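Local coordinates for N-acetylmuramoyl-L-alanine amidase domain-containing protein SAOUHSC_02979 (Staphylococcus aureus, PDB 5T1Q) that probably hydrolyses bonds in cell-wall peptidoglycan as a secreted enzyme, this chain being the part with a glucosaminidase-type, lysozyme-clan domain followed by a CHAP domain, at residues A[106-111]-A[146-151]; A[113-118]-A[140-145]. All coordinates share one frame; numbering follows the deposited sequence.

Contact 1 of 2, residues A[106-111]-A[146-151]; sequences HNLFGI and KESLKD
The hydroxyl OG of S148 accepts a nearly straight hydrogen bond from the backbone N of L108 (3.1 Å, 168°) and lies 2.7 Å from water 1, which hydrogen-bonds to it and also donates to OD1 of N107. OG stands anti to the backbone N (chi1 -179°), and CB of S148 packs against O of H106 at 3.2 Å. In this way helix 145-158 of the glucosaminidase-type, lysozyme-clan domain is joined to the irregular loop that leads toward strand 119-128. The buried carboxamide of N107 bonds the backbone of its own loop: OD1 accepts from N of I111, while ND2 gives a hydrogen to O of I111 at 2.9 Å, almost in the amide plane. The F109 ring turns its edge to the helix, with OG of S148 near CD1 and CD2 of L149 3.9 Å from CZ; the ring also stacks with Y152, one helical turn beyond S148. CD2 of L149 extends the apolar patch to CD1 of L108. CD1 of I111 comes within 4.3 Å of C of D151.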
loop_
_atom_site.group_PDB
_atom_site.type_symbol
_atom_site.label_atom_id
_atom_site.label_comp_id
_atom_site.label_asym_id
_atom_site.label_seq_id
_atom_site.Cartn_x
_atom_site.Cartn_y
_atom_site.Cartn_z
ATOM N N HIS A 106 -15.546 -5.662 -7.338
ATOM C CA HIS A 106 -16.184 -5.017 -6.174
ATOM C C HIS A 106 -15.762 -5.522 -4.768
ATOM O O HIS A 106 -16.483 -5.307 -3.792
ATOM C CB HIS A 106 -17.720 -5.122 -6.308
ATOM C CG HIS A 106 -18.268 -4.581 -7.597
ATOM N ND1 HIS A 106 -18.698 -5.395 -8.625
ATOM C CD2 HIS A 106 -18.480 -3.309 -8.013
ATOM C CE1 HIS A 106 -19.145 -4.649 -9.620
ATOM N NE2 HIS A 106 -19.028 -3.380 -9.274
ATOM N N ASN A 107 -14.601 -6.166 -4.669
ATOM C CA ASN A 107 -14.105 -6.714 -3.400
ATOM C C ASN A 107 -13.264 -5.627 -2.705
ATOM O O ASN A 107 -12.111 -5.384 -3.062
ATOM C CB ASN A 107 -13.298 -7.981 -3.702
ATOM C CG ASN A 107 -12.854 -8.741 -2.458
ATOM O OD1 ASN A 107 -12.864 -8.227 -1.340
ATOM N ND2 ASN A 107 -12.459 -9.991 -2.659
ATOM N N LEU A 108 -13.863 -4.982 -1.712
ATOM C CA LEU A 108 -13.235 -3.876 -1.004
ATOM C C LEU A 108 -12.328 -4.255 0.153
ATOM O O LEU A 108 -11.516 -3.422 0.591
ATOM C CB LEU A 108 -14.311 -2.956 -0.438
ATOM C CG LEU A 108 -15.318 -2.373 -1.407
ATOM C CD1 LEU A 108 -16.240 -1.452 -0.629
ATOM C CD2 LEU A 108 -14.622 -1.630 -2.533
ATOM N N PHE A 109 -12.443 -5.484 0.644
ATOM C CA PHE A 109 -11.682 -5.915 1.818
ATOM C C PHE A 109 -10.612 -6.959 1.560
ATOM O O PHE A 109 -10.011 -7.472 2.508
ATOM C CB PHE A 109 -12.669 -6.421 2.872
ATOM C CG PHE A 109 -13.645 -5.386 3.297
ATOM C CD1 PHE A 109 -14.802 -5.173 2.571
ATOM C CD2 PHE A 109 -13.387 -4.589 4.390
ATOM C CE1 PHE A 109 -15.691 -4.186 2.937
ATOM C CE2 PHE A 109 -14.279 -3.605 4.763
ATOM C CZ PHE A 109 -15.426 -3.396 4.033
ATOM N N GLY A 110 -10.359 -7.269 0.297
ATOM C CA GLY A 110 -9.355 -8.277 -0.045
ATOM C C GLY A 110 -9.648 -9.643 0.554
ATOM O O GLY A 110 -8.741 -10.335 1.020
ATOM N N ILE A 111 -10.918 -10.033 0.538
ATOM C CA ILE A 111 -11.328 -11.321 1.088
ATOM C C ILE A 111 -11.123 -12.389 0.024
ATOM O O ILE A 111 -11.654 -12.273 -1.081
ATOM C CB ILE A 111 -12.795 -11.311 1.556
ATOM C CG1 ILE A 111 -13.031 -10.152 2.528
ATOM C CG2 ILE A 111 -13.156 -12.639 2.230
ATOM C CD1 ILE A 111 -14.464 -10.027 3.005
ATOM N N LYS A 146 -22.244 -3.559 -2.392
ATOM C CA LYS A 146 -23.249 -3.850 -1.365
ATOM C C LYS A 146 -22.952 -5.214 -0.719
ATOM O O LYS A 146 -22.903 -5.325 0.505
ATOM C CB LYS A 146 -24.656 -3.858 -1.976
ATOM C CG LYS A 146 -25.783 -4.131 -0.980
ATOM C CD LYS A 146 -27.165 -4.113 -1.629
ATOM C CE LYS A 146 -27.390 -5.297 -2.561
ATOM N NZ LYS A 146 -28.756 -5.284 -3.157
ATOM N N GLU A 147 -22.744 -6.234 -1.551
ATOM C CA GLU A 147 -22.461 -7.581 -1.058
ATOM C C GLU A 147 -21.069 -7.701 -0.424
ATOM O O GLU A 147 -20.839 -8.607 0.366
ATOM C CB GLU A 147 -22.627 -8.647 -2.161
ATOM C CG GLU A 147 -24.046 -8.827 -2.719
ATOM C CD GLU A 147 -24.444 -7.804 -3.787
ATOM O OE1 GLU A 147 -25.657 -7.696 -4.094
ATOM O OE2 GLU A 147 -23.551 -7.115 -4.331
ATOM N N SER A 148 -20.145 -6.806 -0.783
ATOM C CA SER A 148 -18.794 -6.823 -0.206
ATOM C C SER A 148 -18.819 -6.391 1.258
ATOM O O SER A 148 -18.242 -7.056 2.115
ATOM C CB SER A 148 -17.851 -5.918 -1.007
ATOM O OG SER A 148 -16.533 -5.938 -0.477
ATOM N N LEU A 149 -19.479 -5.269 1.528
ATOM C CA LEU A 149 -19.627 -4.745 2.891
ATOM C C LEU A 149 -20.335 -5.761 3.797
ATOM O O LEU A 149 -19.944 -5.959 4.954
ATOM C CB LEU A 149 -20.437 -3.445 2.866
ATOM C CG LEU A 149 -19.836 -2.235 2.134
ATOM C CD1 LEU A 149 -20.906 -1.197 1.800
ATOM C CD2 LEU A 149 -18.710 -1.614 2.939
ATOM N N LYS A 150 -21.394 -6.374 3.259
ATOM C CA LYS A 150 -22.172 -7.402 3.968
ATOM C C LYS A 150 -21.292 -8.636 4.235
ATOM O O LYS A 150 -21.296 -9.185 5.343
ATOM C CB LYS A 150 -23.404 -7.785 3.116
ATOM C CG LYS A 150 -24.330 -8.894 3.628
ATOM C CD LYS A 150 -25.016 -8.545 4.940
ATOM C CE LYS A 150 -26.368 -9.244 5.076
ATOM N NZ LYS A 150 -26.322 -10.730 4.963
ATOM N N ASP A 151 -20.505 -9.035 3.236
ATOM C CA ASP A 151 -19.679 -10.230 3.357
ATOM C C ASP A 151 -18.542 -10.043 4.379
ATOM O O ASP A 151 -18.136 -11.001 5.055
ATOM C CB ASP A 151 -19.146 -10.658 1.992
ATOM C CG ASP A 151 -18.700 -12.112 1.963
ATOM O OD1 ASP A 151 -19.315 -12.939 2.669
ATOM O OD2 ASP A 151 -17.752 -12.432 1.213
HETATM O O HOH W 1 -15.311 -8.065 0.606
#

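Contact 2 of 2, residues A[113-118]-A[140-145]; sequences GAFEGN and RKYPST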
loop_
_atom_site.group_PDB
_atom_site.type_symbol
_atom_site.label_atom_id
_atom_site.label_comp_id
_atom_site.label_asym_id
_atom_site.label_seq_id
_atom_site.Cartn_x
_atom_site.Cartn_y
_atom_site.Cartn_z
ATOM N N GLY A 113 -11.209 -16.376 -1.646
ATOM C CA GLY A 113 -12.228 -17.405 -1.865
ATOM C C GLY A 113 -13.171 -17.066 -3.017
ATOM O O GLY A 113 -12.758 -16.494 -4.031
ATOM N N ALA A 114 -14.437 -17.442 -2.852
ATOM C CA ALA A 114 -15.479 -17.180 -3.841
ATOM C C ALA A 114 -16.763 -16.758 -3.132
ATOM O O ALA A 114 -16.974 -17.090 -1.969
ATOM C CB ALA A 114 -15.723 -18.413 -4.686
ATOM N N PHE A 115 -17.591 -15.985 -3.831
ATOM C CA PHE A 115 -18.864 -15.505 -3.293
ATOM C C PHE A 115 -19.976 -15.931 -4.236
ATOM O O PHE A 115 -20.006 -15.507 -5.395
ATOM C CB PHE A 115 -18.840 -13.988 -3.159
ATOM C CG PHE A 115 -20.146 -13.394 -2.702
ATOM C CD1 PHE A 115 -20.467 -13.336 -1.352
ATOM C CD2 PHE A 115 -21.052 -12.882 -3.625
ATOM C CE1 PHE A 115 -21.666 -12.785 -0.930
ATOM C CE2 PHE A 115 -22.252 -12.326 -3.209
ATOM C CZ PHE A 115 -22.560 -12.279 -1.859
ATOM N N GLU A 116 -20.890 -16.766 -3.741
ATOM C CA GLU A 116 -22.005 -17.285 -4.546
ATOM C C GLU A 116 -21.483 -17.973 -5.830
ATOM O O GLU A 116 -22.124 -17.913 -6.920
ATOM C CB GLU A 116 -23.017 -16.166 -4.863
ATOM C CG GLU A 116 -23.618 -15.496 -3.623
ATOM C CD GLU A 116 -24.698 -14.457 -3.950
ATOM O OE1 GLU A 116 -24.918 -14.158 -5.147
ATOM O OE2 GLU A 116 -25.337 -13.928 -3.006
ATOM N N GLY A 117 -20.310 -18.621 -5.680
ATOM C CA GLY A 117 -19.647 -19.324 -6.782
ATOM C C GLY A 117 -18.778 -18.486 -7.712
ATOM O O GLY A 117 -18.172 -19.035 -8.631
ATOM N N ASN A 118 -18.703 -17.174 -7.482
ATOM C CA ASN A 118 -17.925 -16.282 -8.352
ATOM C C ASN A 118 -16.586 -15.914 -7.695
ATOM O O ASN A 118 -16.525 -15.613 -6.502
ATOM C CB ASN A 118 -18.746 -15.033 -8.695
ATOM C CG ASN A 118 -20.029 -15.364 -9.450
ATOM O OD1 ASN A 118 -21.119 -14.967 -9.043
ATOM N ND2 ASN A 118 -19.908 -16.135 -10.528
ATOM N N ARG A 140 -12.887 -13.229 -3.775
ATOM C CA ARG A 140 -14.324 -13.200 -3.932
ATOM C C ARG A 140 -14.727 -12.086 -4.890
ATOM O O ARG A 140 -14.242 -10.961 -4.782
ATOM C CB ARG A 140 -15.007 -13.031 -2.569
ATOM C CG ARG A 140 -14.648 -14.140 -1.588
ATOM C CD ARG A 140 -15.443 -14.080 -0.292
ATOM N NE ARG A 140 -15.001 -15.121 0.641
ATOM C CZ ARG A 140 -15.495 -15.322 1.867
ATOM N NH1 ARG A 140 -16.474 -14.566 2.340
ATOM N NH2 ARG A 140 -14.994 -16.295 2.631
ATOM N N LYS A 141 -15.576 -12.441 -5.850
ATOM C CA LYS A 141 -16.091 -11.533 -6.864
ATOM C C LYS A 141 -17.559 -11.296 -6.530
ATOM O O LYS A 141 -18.350 -12.242 -6.495
ATOM C CB LYS A 141 -15.936 -12.190 -8.235
ATOM C CG LYS A 141 -16.417 -11.394 -9.437
ATOM C CD LYS A 141 -16.230 -12.234 -10.693
ATOM C CE LYS A 141 -16.766 -11.554 -11.935
ATOM N NZ LYS A 141 -15.972 -10.357 -12.289
ATOM N N TYR A 142 -17.914 -10.043 -6.259
ATOM C CA TYR A 142 -19.275 -9.688 -5.876
ATOM C C TYR A 142 -20.005 -8.961 -6.993
ATOM O O TYR A 142 -19.364 -8.359 -7.844
ATOM C CB TYR A 142 -19.241 -8.774 -4.661
ATOM C CG TYR A 142 -18.476 -9.313 -3.478
ATOM C CD1 TYR A 142 -17.125 -9.035 -3.315
ATOM C CD2 TYR A 142 -19.109 -10.074 -2.502
ATOM C CE1 TYR A 142 -16.423 -9.511 -2.221
ATOM C CE2 TYR A 142 -18.414 -10.552 -1.406
ATOM C CZ TYR A 142 -17.071 -10.265 -1.267
ATOM O OH TYR A 142 -16.377 -10.733 -0.176
ATOM N N PRO A 143 -21.356 -9.009 -6.995
ATOM C CA PRO A 143 -22.117 -8.262 -8.014
ATOM C C PRO A 143 -21.970 -6.743 -7.857
ATOM O O PRO A 143 -22.076 -6.007 -8.835
ATOM C CB PRO A 143 -23.578 -8.676 -7.756
ATOM C CG PRO A 143 -23.517 -9.894 -6.904
ATOM C CD PRO A 143 -22.235 -9.827 -6.139
ATOM N N SER A 144 -21.758 -6.297 -6.617
ATOM C CA SER A 144 -21.576 -4.881 -6.306
ATOM C C SER A 144 -20.908 -4.730 -4.933
ATOM O O SER A 144 -20.683 -5.719 -4.228
ATOM C CB SER A 144 -22.922 -4.155 -6.308
ATOM O OG SER A 144 -23.747 -4.610 -5.255
ATOM N N THR A 145 -20.594 -3.496 -4.553
ATOM C CA THR A 145 -19.976 -3.241 -3.254
ATOM C C THR A 145 -20.952 -3.462 -2.091
ATOM O O THR A 145 -20.532 -3.530 -0.941
ATOM C CB THR A 145 -19.370 -1.831 -3.172
ATOM O OG1 THR A 145 -20.386 -0.857 -3.389
ATOM C CG2 THR A 145 -18.282 -1.659 -4.216
#
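F115 carries its CG anti to the backbone N (chi1 176°), whereas Y142 holds CG beside its own N (chi1 -54°); with each CG directed in this way, the two rings meet. CD2 of Y142 lies 3.4 Å above one face of the F115 ring, offset toward the rim, and the neighbouring CE2 comes within 3.5 Å of CD1 of F115. The ring centres are 4.7 Å apart and the planes are oblique, inclined at 47°. The opposite face of F115 is met by CG of E116, also toward the rim, while CD of P143 approaches CE2 of F115 at 3.9 Å. F115 to N118 form a type I' beta turn, closed by the bond from N118 N to F115 O and paired with a second from F115 N to N118 O (2.9 Å); its two central residues, E116 and G117, have the positive phi values this turn demands. The turn immediately precedes strand 119-128, and R140 ends the antiparallel partner, strand 131-140, placing the contact at the open end of the domain's two-stranded hairpin. There, N of K141 makes a long, weak bond to O of N118 (3.4 Å), the carbonyl that also accepts from F115 N, and CB of N118 packs on O and CB of K141. The extended R140 side chain runs past the G113-A114 peptide: its CG touches N of A114 at 3.5 Å, CA of G113 lies at the edge of the guanidinium, NE bonds to O of K112, and NH1 forms a salt bridge with D151.

Contact 2 is nested along the chain inside the loop closed by contact 1, and their centres lie about 8 Å apart. The two contacts meet at the carboxylate of D151, from the helix of contact 1: its OD2 makes a probable hydrogen bond with Y142 OH (2.6 Å) and a salt bridge with R140 NH1 at 2.7 Å, which would favour the charged carboxylate. A second bridge runs from the loop, where N107 ND2 makes a weak hydrogen bond to R140 O, and H106 ND1 bonds to Y142 O. Both contacts belong to the glucosaminidase-type domain, whereas H276, N279, N280 and E302, which bind sodium, belong to the CHAP domain.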